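Local coordinates for CRISPR-associated endonuclease Cas9 (Campylobacter jejuni subsp. jejuni serotype O:2, PDB 5X2H) that cleaves double-stranded DNA matched by its guide RNA, using an HNH domain for the complementary strand and a RuvC-like domain for the other, in bacterial adaptive immunity, at a contact of chain A with DNA. Coordinates in Å, arbitrary orientation; residue numbers count along the deposited sequence, not the author numbering.

Contact 1: a contact of chain A with DNA. Residues 242, 245, 249, 369, 397-399. With nucleotides of chain B.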
# COMPACT_ATOMS: atom_id res chain seq x y z
N LEU A 242 6.87 12.09 12.74
CA LEU A 242 6.67 11.59 11.39
C LEU A 242 7.94 11.78 10.56
O LEU A 242 8.58 12.82 10.62
CB LEU A 242 5.50 12.31 10.72
CG LEU A 242 4.08 12.07 11.25
CD1 LEU A 242 3.07 12.78 10.36
CD2 LEU A 242 3.77 10.59 11.35
N PHE A 245 8.25 13.90 4.89
CA PHE A 245 7.34 13.60 3.79
C PHE A 245 7.27 14.74 2.77
O PHE A 245 6.33 14.80 1.98
CB PHE A 245 5.94 13.30 4.33
CG PHE A 245 5.40 14.35 5.25
CD1 PHE A 245 4.80 15.49 4.75
CD2 PHE A 245 5.51 14.21 6.63
CE1 PHE A 245 4.31 16.48 5.60
CE2 PHE A 245 5.02 15.18 7.48
CZ PHE A 245 4.43 16.32 6.97
N VAL A 249 4.70 16.04 -1.24
CA VAL A 249 3.88 17.20 -1.58
C VAL A 249 3.81 17.34 -3.10
O VAL A 249 4.79 17.11 -3.81
CB VAL A 249 4.46 18.46 -0.92
CG1 VAL A 249 3.67 19.70 -1.34
CG2 VAL A 249 4.45 18.31 0.60
N LYS A 369 7.64 18.15 11.42
CA LYS A 369 6.85 17.75 12.58
C LYS A 369 7.70 17.47 13.81
O LYS A 369 7.16 17.47 14.92
CB LYS A 369 6.00 16.52 12.24
CG LYS A 369 5.09 16.71 11.04
CD LYS A 369 4.05 17.79 11.29
CE LYS A 369 3.09 17.91 10.11
NZ LYS A 369 1.97 18.86 10.39
N LYS A 397 -0.97 22.14 8.40
CA LYS A 397 -1.09 21.08 7.41
C LYS A 397 -1.77 21.65 6.17
O LYS A 397 -2.17 22.81 6.13
CB LYS A 397 -1.86 19.88 7.97
CG LYS A 397 -3.33 20.14 8.21
CD LYS A 397 -4.05 18.84 8.53
CE LYS A 397 -5.53 19.08 8.78
NZ LYS A 397 -6.26 17.79 8.99
N ASP A 398 -1.86 20.81 5.13
CA ASP A 398 -2.59 21.07 3.89
C ASP A 398 -1.89 22.10 3.00
O ASP A 398 -1.19 23.00 3.49
CB ASP A 398 -4.02 21.52 4.18
CG ASP A 398 -5.04 20.85 3.28
OD1 ASP A 398 -4.71 20.60 2.10
OD2 ASP A 398 -6.16 20.57 3.74
N HIS A 399 -2.08 21.97 1.69
CA HIS A 399 -1.44 22.83 0.70
C HIS A 399 -2.46 23.29 -0.32
O HIS A 399 -3.47 22.63 -0.57
CB HIS A 399 -0.30 22.11 -0.03
CG HIS A 399 0.79 21.61 0.87
ND1 HIS A 399 2.07 22.14 0.85
CD2 HIS A 399 0.81 20.63 1.80
CE1 HIS A 399 2.82 21.50 1.73
NE2 HIS A 399 2.07 20.58 2.32
P DG B 16 -0.92 16.54 11.13
OP1 DG B 16 -0.49 17.84 11.67
OP2 DG B 16 -2.30 16.38 10.62
O5' DG B 16 0.07 16.13 9.95
C5' DG B 16 -0.39 16.11 8.61
C4' DG B 16 0.60 15.42 7.70
O4' DG B 16 0.69 14.02 8.05
C3' DG B 16 0.22 15.44 6.24
O3' DG B 16 0.69 16.63 5.64
C2' DG B 16 0.96 14.22 5.70
C1' DG B 16 0.88 13.24 6.88
N9 DG B 16 -0.21 12.28 6.78
C8 DG B 16 -1.30 12.17 7.61
N7 DG B 16 -2.11 11.20 7.28
C5 DG B 16 -1.52 10.62 6.17
C6 DG B 16 -1.95 9.52 5.37
O6 DG B 16 -2.96 8.83 5.51
N1 DG B 16 -1.06 9.26 4.33
C2 DG B 16 0.10 9.97 4.09
N2 DG B 16 0.83 9.57 3.03
N3 DG B 16 0.51 11.00 4.82
C4 DG B 16 -0.35 11.27 5.84
P DC B 17 -0.24 17.43 4.60
OP1 DC B 17 0.33 18.79 4.48
OP2 DC B 17 -1.65 17.26 5.02
O5' DC B 17 -0.02 16.66 3.22
C5' DC B 17 1.26 16.65 2.61
C4' DC B 17 1.37 15.55 1.57
O4' DC B 17 1.22 14.26 2.21
C3' DC B 17 0.29 15.56 0.50
O3' DC B 17 0.63 16.47 -0.53
C2' DC B 17 0.33 14.12 0.02
C1' DC B 17 0.58 13.36 1.32
N1 DC B 17 -0.66 12.86 1.97
C2 DC B 17 -1.28 11.70 1.47
O2 DC B 17 -0.77 11.12 0.51
N3 DC B 17 -2.41 11.26 2.07
C4 DC B 17 -2.92 11.92 3.11
N4 DC B 17 -4.04 11.44 3.67
C5 DC B 17 -2.31 13.10 3.62
C6 DC B 17 -1.19 13.53 3.03
O HOH W 1 1.47 18.95 7.29
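Three loops of the helical recognition lobe of this type II-C Cas9 grip the target strand at DG16 and DC17, touching sugars and phosphates rather than base edges. One is the turn holding Lys369, between helices 355-367 and 371-379. Its chain bends at chi2 (-64°), then runs straight, bringing the ammonium NZ alongside the DG16 phosphate for a salt bridge of 3.0 Å to OP1. The same NZ holds water 1, which reaches DG16 O3' and DC17 OP1, two oxygens of the next phosphodiester, so that NZ spans both phosphates, one directly and one through water. DC17 OP1 also takes the main-chain N-H of Asp398 at 3.0 Å. Asp398 has a positive phi (72°), and its carboxylate receives the N-H of His399 on the anti lone pair of OD1. His399 CD2 lies 3.3 Å from DC17 OP1, while Val249 CG1 caps one ring face near the rim. Lys397 runs extended beyond CG alongside the strand, CB near DG16 C5' and CD 3.7 Å from DG16 OP2. Phe245, just ahead of the 3-10 helix 246-248, takes the crowded first torsion (chi1 52°) and lays one face, off centre, beneath C2' of the DG16 deoxyribose at 4.0 Å. Lys369 CG packs in plane at the edge of that ring.

Contact 2: a contact of chain A with DNA. Residues 640-642, 644. With nucleotides of chain B.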
# COMPACT_ATOMS: atom_id res chain seq x y z
N GLU A 640 4.78 -19.25 5.38
CA GLU A 640 3.58 -18.96 6.14
C GLU A 640 3.95 -18.29 7.46
O GLU A 640 5.07 -18.41 7.96
CB GLU A 640 2.77 -20.23 6.39
CG GLU A 640 1.93 -20.69 5.21
CD GLU A 640 0.91 -21.74 5.60
OE1 GLU A 640 0.94 -22.22 6.76
OE2 GLU A 640 0.07 -22.10 4.74
N GLU A 641 2.98 -17.57 8.02
CA GLU A 641 3.23 -16.79 9.23
C GLU A 641 2.95 -17.56 10.51
O GLU A 641 3.28 -17.06 11.59
CB GLU A 641 2.40 -15.50 9.19
CG GLU A 641 2.78 -14.59 8.03
CD GLU A 641 1.91 -13.36 7.94
OE1 GLU A 641 0.76 -13.40 8.41
OE2 GLU A 641 2.38 -12.34 7.38
N THR A 642 2.37 -18.75 10.43
CA THR A 642 2.10 -19.56 11.61
C THR A 642 3.32 -20.39 11.97
O THR A 642 3.74 -21.25 11.18
CB THR A 642 0.89 -20.47 11.39
OG1 THR A 642 -0.26 -19.67 11.08
CG2 THR A 642 0.62 -21.30 12.63
N ARG A 644 5.00 -23.39 13.82
CA ARG A 644 4.45 -24.70 14.13
C ARG A 644 5.45 -25.54 14.91
O ARG A 644 6.67 -25.39 14.76
CB ARG A 644 4.04 -25.45 12.86
CG ARG A 644 3.06 -24.67 12.00
CD ARG A 644 2.58 -25.48 10.81
NE ARG A 644 1.62 -24.71 10.03
CZ ARG A 644 0.33 -24.60 10.33
NH1 ARG A 644 -0.15 -25.22 11.40
NH2 ARG A 644 -0.47 -23.87 9.57
P DC B 7 -8.20 -28.25 8.81
OP1 DC B 7 -7.71 -28.98 10.00
OP2 DC B 7 -9.57 -27.69 8.79
O5' DC B 7 -7.20 -27.07 8.49
C5' DC B 7 -5.88 -27.37 8.09
C4' DC B 7 -5.22 -26.14 7.51
O4' DC B 7 -5.68 -25.94 6.15
C3' DC B 7 -5.50 -24.83 8.25
O3' DC B 7 -4.27 -24.23 8.62
C2' DC B 7 -6.28 -23.99 7.23
C1' DC B 7 -5.78 -24.56 5.92
N1 DC B 7 -6.68 -24.34 4.75
C2 DC B 7 -6.14 -23.91 3.54
O2 DC B 7 -4.92 -23.73 3.47
N3 DC B 7 -6.95 -23.72 2.48
C4 DC B 7 -8.26 -23.93 2.59
N4 DC B 7 -9.03 -23.72 1.52
C5 DC B 7 -8.84 -24.37 3.82
C6 DC B 7 -8.02 -24.56 4.86
P DT B 8 -4.22 -23.08 9.74
OP1 DT B 8 -3.36 -23.57 10.84
OP2 DT B 8 -5.60 -22.62 10.03
O5' DT B 8 -3.45 -21.90 9.01
C5' DT B 8 -3.88 -21.50 7.74
C4' DT B 8 -2.84 -20.69 7.02
O4' DT B 8 -3.18 -20.68 5.62
C3' DT B 8 -2.83 -19.22 7.39
O3' DT B 8 -1.67 -18.60 6.85
C2' DT B 8 -4.08 -18.75 6.66
C1' DT B 8 -3.94 -19.51 5.34
N1 DT B 8 -5.23 -19.92 4.74
C2 DT B 8 -5.32 -19.96 3.38
O2 DT B 8 -4.40 -19.69 2.64
N3 DT B 8 -6.55 -20.35 2.90
C4 DT B 8 -7.66 -20.68 3.63
O4 DT B 8 -8.72 -21.00 3.10
C5 DT B 8 -7.50 -20.61 5.06
C7 DT B 8 -8.65 -20.95 5.97
C6 DT B 8 -6.30 -20.24 5.54
P DG B 9 -0.50 -18.05 7.82
OP1 DG B 9 0.39 -17.23 6.97
OP2 DG B 9 0.04 -19.19 8.58
O5' DG B 9 -1.26 -17.10 8.85
C5' DG B 9 -1.74 -15.84 8.43
C4' DG B 9 -2.68 -15.26 9.47
O4' DG B 9 -1.96 -15.04 10.71
C3' DG B 9 -3.31 -13.92 9.08
O3' DG B 9 -4.72 -14.01 9.19
C2' DG B 9 -2.72 -12.92 10.08
C1' DG B 9 -2.33 -13.80 11.26
N9 DG B 9 -1.19 -13.28 12.00
C8 DG B 9 0.11 -13.17 11.56
N7 DG B 9 0.91 -12.65 12.44
C5 DG B 9 0.11 -12.40 13.54
C6 DG B 9 0.43 -11.84 14.80
O6 DG B 9 1.53 -11.45 15.20
N1 DG B 9 -0.69 -11.75 15.63
C2 DG B 9 -1.95 -12.17 15.29
N2 DG B 9 -2.90 -12.01 16.22
N3 DG B 9 -2.27 -12.69 14.11
C4 DG B 9 -1.19 -12.78 13.29
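No base-specific bond is seen; the nearest approach to a base is Glu641 OE1, 3.2 Å from C8 of DG9, a position shared by all purines. The backbone contacts carry the site. The DG9 phosphate sits on the loop of residues 640-642, where the main-chain N-H of Glu641 points almost straight at OP1 (2.8 Å, 170° at the hydrogen). OP2 is taken by the Thr642 hydroxyl OG1 at 2.6 Å, with a weaker bond from the Thr642 amide. The Thr642 side chain sets OG1 anti to the carbonyl carbon (chi1 -59°), so hydroxyl and amide converge on one oxygen while the methyl CG2 turns to the Arg644 guanidinium, 4.0 Å above the centre of its face. Arg644, extended from CG to NE, reaches one phosphate back: NH2 bonds DT8 OP1 at 3.2 Å, with the oxygen 7° out of the guanidinium plane. At the same edge NH2 meets Glu640 OE1 at 3.6 Å, a salt bridge that should help fix the rotation of the guanidinium and may offset the charge of a carboxylate this near the DG9 phosphate. The amide and hydroxyl grip matches the phosphate-lock loop of Cas9 enzymes, which probably holds the target strand where it leaves the PAM duplex to pair with the guide.

Contact 3: a contact of chain A with DNA. Residues 678-681, 701, 741, 765. With nucleotides of chain C.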
# COMPACT_ATOMS: atom_id res chain seq x y z
N ASN A 678 5.95 -23.41 3.37
CA ASN A 678 6.47 -22.59 2.29
C ASN A 678 5.54 -21.42 1.98
O ASN A 678 4.36 -21.40 2.34
CB ASN A 678 6.67 -23.43 1.03
CG ASN A 678 8.02 -24.10 0.98
OD1 ASN A 678 9.05 -23.44 1.12
ND2 ASN A 678 8.03 -25.41 0.80
N GLY A 679 6.11 -20.42 1.31
CA GLY A 679 5.35 -19.39 0.64
C GLY A 679 5.02 -19.81 -0.77
O GLY A 679 4.97 -20.99 -1.10
N ASP A 680 4.80 -18.81 -1.63
CA ASP A 680 4.42 -19.08 -3.01
C ASP A 680 5.51 -19.86 -3.74
O ASP A 680 6.71 -19.61 -3.56
CB ASP A 680 4.14 -17.77 -3.75
CG ASP A 680 2.84 -17.13 -3.34
OD1 ASP A 680 2.10 -17.75 -2.53
OD2 ASP A 680 2.53 -16.02 -3.82
N MET A 681 5.08 -20.81 -4.57
CA MET A 681 5.96 -21.50 -5.51
C MET A 681 5.89 -20.73 -6.82
O MET A 681 5.11 -21.05 -7.72
CB MET A 681 5.53 -22.96 -5.69
CG MET A 681 6.46 -23.78 -6.57
SD MET A 681 5.70 -25.30 -7.18
CE MET A 681 4.98 -25.95 -5.67
N TYR A 701 10.54 -21.95 -4.52
CA TYR A 701 9.72 -21.12 -3.65
C TYR A 701 10.40 -19.78 -3.37
O TYR A 701 11.59 -19.59 -3.65
CB TYR A 701 9.42 -21.86 -2.34
CG TYR A 701 8.73 -23.19 -2.54
CD1 TYR A 701 9.47 -24.35 -2.77
CD2 TYR A 701 7.35 -23.30 -2.49
CE1 TYR A 701 8.86 -25.57 -2.95
CE2 TYR A 701 6.73 -24.52 -2.66
CZ TYR A 701 7.48 -25.65 -2.90
OH TYR A 701 6.86 -26.87 -3.07
N LYS A 741 3.50 -18.99 -12.93
CA LYS A 741 2.05 -18.90 -12.99
C LYS A 741 1.62 -18.18 -14.26
O LYS A 741 2.14 -17.11 -14.59
CB LYS A 741 1.52 -18.19 -11.75
CG LYS A 741 1.61 -19.03 -10.48
CD LYS A 741 1.01 -18.32 -9.28
CE LYS A 741 1.01 -19.22 -8.06
NZ LYS A 741 2.37 -19.75 -7.75
N SER A 765 3.16 -30.49 -5.49
CA SER A 765 4.33 -31.30 -5.17
C SER A 765 3.96 -32.65 -4.58
O SER A 765 4.69 -33.63 -4.77
CB SER A 765 5.25 -30.54 -4.22
OG SER A 765 4.61 -30.30 -2.98
P DG C 2 -1.95 -16.82 -6.41
OP1 DG C 2 -0.72 -15.99 -6.37
OP2 DG C 2 -2.63 -17.08 -7.70
O5' DG C 2 -1.63 -18.22 -5.72
C5' DG C 2 -0.90 -18.25 -4.51
C4' DG C 2 -0.90 -19.64 -3.90
O4' DG C 2 -2.17 -19.90 -3.22
C3' DG C 2 -0.73 -20.80 -4.90
O3' DG C 2 0.10 -21.76 -4.31
C2' DG C 2 -2.15 -21.36 -4.99
C1' DG C 2 -2.53 -21.21 -3.54
N9 DG C 2 -3.94 -21.44 -3.23
C8 DG C 2 -5.01 -21.32 -4.08
N7 DG C 2 -6.15 -21.61 -3.50
C5 DG C 2 -5.80 -21.96 -2.20
C6 DG C 2 -6.60 -22.38 -1.11
O6 DG C 2 -7.83 -22.52 -1.08
N1 DG C 2 -5.84 -22.62 0.03
C2 DG C 2 -4.48 -22.49 0.10
N2 DG C 2 -3.91 -22.78 1.28
N3 DG C 2 -3.71 -22.11 -0.91
C4 DG C 2 -4.44 -21.86 -2.03
P DA C 3 1.45 -22.26 -5.03
OP1 DA C 3 2.24 -21.05 -5.34
OP2 DA C 3 1.10 -23.20 -6.11
O5' DA C 3 2.16 -23.09 -3.87
C5' DA C 3 2.42 -22.47 -2.60
C4' DA C 3 2.18 -23.43 -1.45
O4' DA C 3 0.76 -23.52 -1.16
C3' DA C 3 2.66 -24.87 -1.70
O3' DA C 3 3.34 -25.34 -0.56
C2' DA C 3 1.36 -25.64 -1.95
C1' DA C 3 0.36 -24.87 -1.10
N9 DA C 3 -1.02 -24.97 -1.60
C8 DA C 3 -1.47 -24.67 -2.85
N7 DA C 3 -2.77 -24.84 -3.01
C5 DA C 3 -3.19 -25.28 -1.76
C6 DA C 3 -4.46 -25.64 -1.27
N6 DA C 3 -5.58 -25.62 -2.00
N1 DA C 3 -4.54 -26.04 0.02
C2 DA C 3 -3.43 -26.06 0.75
N3 DA C 3 -2.18 -25.75 0.40
C4 DA C 3 -2.13 -25.36 -0.88
P DA C 4 4.20 -26.70 -0.63
OP1 DA C 4 5.28 -26.61 0.38
OP2 DA C 4 4.51 -26.98 -2.06
O5' DA C 4 3.16 -27.82 -0.19
C5' DA C 4 2.57 -27.78 1.10
C4' DA C 4 1.61 -28.93 1.25
O4' DA C 4 0.32 -28.57 0.66
C3' DA C 4 2.05 -30.22 0.53
O3' DA C 4 1.67 -31.34 1.29
C2' DA C 4 1.22 -30.16 -0.75
C1' DA C 4 -0.07 -29.64 -0.16
N9 DA C 4 -1.05 -29.20 -1.15
C8 DA C 4 -0.82 -28.77 -2.43
N7 DA C 4 -1.91 -28.48 -3.09
C5 DA C 4 -2.93 -28.77 -2.20
C6 DA C 4 -4.33 -28.69 -2.29
N6 DA C 4 -4.98 -28.27 -3.39
N1 DA C 4 -5.06 -29.04 -1.21
C2 DA C 4 -4.41 -29.47 -0.12
N3 DA C 4 -3.10 -29.59 0.09
C4 DA C 4 -2.41 -29.22 -1.00
O HOH W 2 2.47 -27.99 -3.91
O HOH W 3 0.47 -14.76 -4.35
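Met681 shows how this PAM-duplex site holds the backbone of the strand carrying DG2, DA3 and DA4. Its main-chain N-H donates to DA3 OP1 at 2.9 Å, and CB lies against the same phosphate. CG, anti to the backbone N (chi1 -175°), packs on one face of the Tyr701 ring toward its rim. The chain bends about the CG-SD bond (chi3 -48°), so that SD carries the methyl CE to 3.8 Å from DA4 OP2.

The far face of Tyr701 is covered by Asn678, whose ND2 sits 3.6 Å above the ring centre. The amide and phenol therefore reach the DA4 phosphate as a layered pair: ND2 donates to OP1 at 3.0 Å in the amide plane and nearly straight (170° at the hydrogen), and Tyr701 OH donates to OP2 at 2.6 Å. Ser765 adds a weak bond from OG to OP2 and a water relay from its amide. On DA3, Lys741 runs extended past the DG2 sugar, then kinks at its last torsion to put NZ 2.7 Å from OP1, so that a neutral amide and an ammonium share one oxygen. Asp680 stays clear of direct phosphate contact, using water 3 to reach DG2 OP1. The residues lie in the connections at the ends of strands: 678-681 join strands 674-677 and 683-689, Tyr701 lies between strand 695-700 and helix 702-707, Ser765 directly follows strand 756-764, and Lys741 turns from 733-740 toward 744-748.

Contact 4: a contact of chain A with DNA. Residues 137, 140-141, 152. With nucleotides of chain B.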
# COMPACT_ATOMS: atom_id res chain seq x y z
N TYR A 137 -0.27 2.89 25.58
CA TYR A 137 -0.68 3.73 24.46
C TYR A 137 -0.49 5.21 24.78
O TYR A 137 -0.86 5.67 25.86
CB TYR A 137 -2.14 3.45 24.10
CG TYR A 137 -2.67 4.42 23.07
CD1 TYR A 137 -2.26 4.34 21.74
CD2 TYR A 137 -3.57 5.41 23.42
CE1 TYR A 137 -2.75 5.23 20.80
CE2 TYR A 137 -4.06 6.30 22.48
CZ TYR A 137 -3.64 6.20 21.18
OH TYR A 137 -4.13 7.09 20.24
N ILE A 140 -2.41 10.95 22.81
CA ILE A 140 -2.04 12.32 22.47
C ILE A 140 -3.27 13.20 22.27
O ILE A 140 -3.37 14.29 22.84
CB ILE A 140 -1.14 12.33 21.22
CG1 ILE A 140 -1.69 11.40 20.14
CG2 ILE A 140 0.29 11.94 21.58
CD1 ILE A 140 -0.97 11.49 18.81
N LYS A 141 -4.24 12.73 21.48
CA LYS A 141 -5.36 13.56 21.07
C LYS A 141 -6.31 13.83 22.24
O LYS A 141 -6.43 14.97 22.69
CB LYS A 141 -6.12 12.91 19.91
CG LYS A 141 -7.11 13.84 19.24
CD LYS A 141 -8.11 13.09 18.37
CE LYS A 141 -7.74 13.16 16.89
NZ LYS A 141 -8.84 12.65 16.03
N LEU A 152 -9.75 3.20 23.08
CA LEU A 152 -10.06 4.46 23.73
C LEU A 152 -11.04 4.27 24.87
O LEU A 152 -10.95 4.95 25.91
CB LEU A 152 -10.60 5.47 22.71
CG LEU A 152 -9.61 5.99 21.68
CD1 LEU A 152 -10.25 7.10 20.84
CD2 LEU A 152 -8.34 6.49 22.35
P DA B 13 -9.32 2.47 18.71
OP1 DA B 13 -9.89 2.72 20.05
OP2 DA B 13 -10.17 2.51 17.51
O5' DA B 13 -8.11 3.49 18.49
C5' DA B 13 -7.18 3.71 19.54
C4' DA B 13 -6.34 4.94 19.25
O4' DA B 13 -5.16 4.55 18.50
C3' DA B 13 -7.03 6.03 18.43
O3' DA B 13 -6.75 7.30 18.99
C2' DA B 13 -6.42 5.87 17.04
C1' DA B 13 -5.02 5.39 17.38
N9 DA B 13 -4.38 4.62 16.31
C8 DA B 13 -4.97 3.67 15.52
N7 DA B 13 -4.14 3.13 14.65
C5 DA B 13 -2.94 3.77 14.89
C6 DA B 13 -1.66 3.65 14.31
N6 DA B 13 -1.39 2.80 13.31
N1 DA B 13 -0.68 4.43 14.79
C2 DA B 13 -0.95 5.28 15.78
N3 DA B 13 -2.11 5.48 16.41
C4 DA B 13 -3.07 4.68 15.92
P DG B 14 -7.41 8.63 18.38
OP1 DG B 14 -7.62 9.56 19.52
OP2 DG B 14 -8.56 8.25 17.52
O5' DG B 14 -6.26 9.22 17.45
C5' DG B 14 -4.97 9.43 17.99
C4' DG B 14 -3.98 9.84 16.91
O4' DG B 14 -3.54 8.68 16.19
C3' DG B 14 -4.54 10.79 15.86
O3' DG B 14 -4.07 12.11 16.10
C2' DG B 14 -4.01 10.24 14.52
C1' DG B 14 -3.06 9.13 14.95
N9 DG B 14 -3.02 8.00 14.03
C8 DG B 14 -4.04 7.12 13.74
N7 DG B 14 -3.71 6.21 12.88
C5 DG B 14 -2.38 6.49 12.57
C6 DG B 14 -1.49 5.84 11.68
O6 DG B 14 -1.70 4.85 10.97
N1 DG B 14 -0.24 6.46 11.67
C2 DG B 14 0.10 7.56 12.42
N2 DG B 14 1.36 8.01 12.27
N3 DG B 14 -0.73 8.18 13.25
C4 DG B 14 -1.95 7.59 13.27
P DC B 15 -4.47 13.32 15.12
OP1 DC B 15 -4.46 14.55 15.93
OP2 DC B 15 -5.69 12.94 14.37
O5' DC B 15 -3.26 13.37 14.08
C5' DC B 15 -1.93 13.52 14.56
C4' DC B 15 -0.93 13.34 13.43
O4' DC B 15 -0.94 11.97 13.01
C3' DC B 15 -1.25 14.14 12.18
O3' DC B 15 -0.65 15.43 12.26
C2' DC B 15 -0.63 13.29 11.05
C1' DC B 15 -0.45 11.90 11.69
N1 DC B 15 -1.19 10.82 10.98
C2 DC B 15 -0.50 10.00 10.08
O2 DC B 15 0.70 10.20 9.88
N3 DC B 15 -1.18 9.01 9.45
C4 DC B 15 -2.48 8.82 9.69
N4 DC B 15 -3.10 7.83 9.04
C5 DC B 15 -3.19 9.65 10.61
C6 DC B 15 -2.51 10.62 11.23
O HOH W 4 -5.17 9.54 21.50
O HOH W 5 -2.04 7.23 18.46
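The start of helix 150-162 and the loop between it and helix 121-133 meet the target strand along DA13, DG14 and DC15. Leu152, in the first turn of the helix, points its main-chain N-H at DA13 OP1 (3.1 Å, 160° at the hydrogen), so the phosphate sits at the positive end of the helix dipole, which probably strengthens the grip. The Leu152 side chain follows the backbone: CG lies by C5' of DA13, CD1 by the DG14 phosphate and CD2 by O3' of DA13.

Tyr137 comes from the loop with CG anti to the backbone N (chi1 172°), and its phenol end rests on the DA13 deoxyribose, CZ 3.5 Å from C4'. The hydroxyl lies 2.9 Å from DA13 O3', a bond it can donate, and it also holds two waters. Water 5 passes to N3 of DA13 at 2.7 Å, on the sugar edge facing the minor groove, and to O4' of DG14; this reaches a base, although N3 is common to purines and offers little discrimination. Water 4 bridges to DG14 OP1.

Farther along the strand, Ile140 takes the crowded first torsion for CG1 (chi1 45°) and lays CD1 against C4' of DG14 at 3.9 Å. Lys141 passes its CB and CD by DG14 OP1, then bends at chi3 toward the DC15 phosphate, where the salt bridge of NZ to OP2 is long at 3.6 Å and the CE methylene lies nearer the same oxygen, at 3.3 Å.

Contacts 1 and 4 hold one unbroken run of the target strand, DA13 to DC17, their C-alpha centres about 21 Å apart on the helical lobe; the O3' of DC15 in contact 4 leads straight into the DG16 phosphate of contact 1. Contacts 2 and 3 lie about 14 Å apart and grip opposite strands of the PAM duplex, where DC7 of contact 2 pairs with DG2 of contact 3. The two groups are 32 to 42 Å from each other, centre to centre, and share no residue. One monomer thus holds the target strand at two places, the PAM duplex with its junction and the guide-paired stretch that follows, mostly through the DNA backbone.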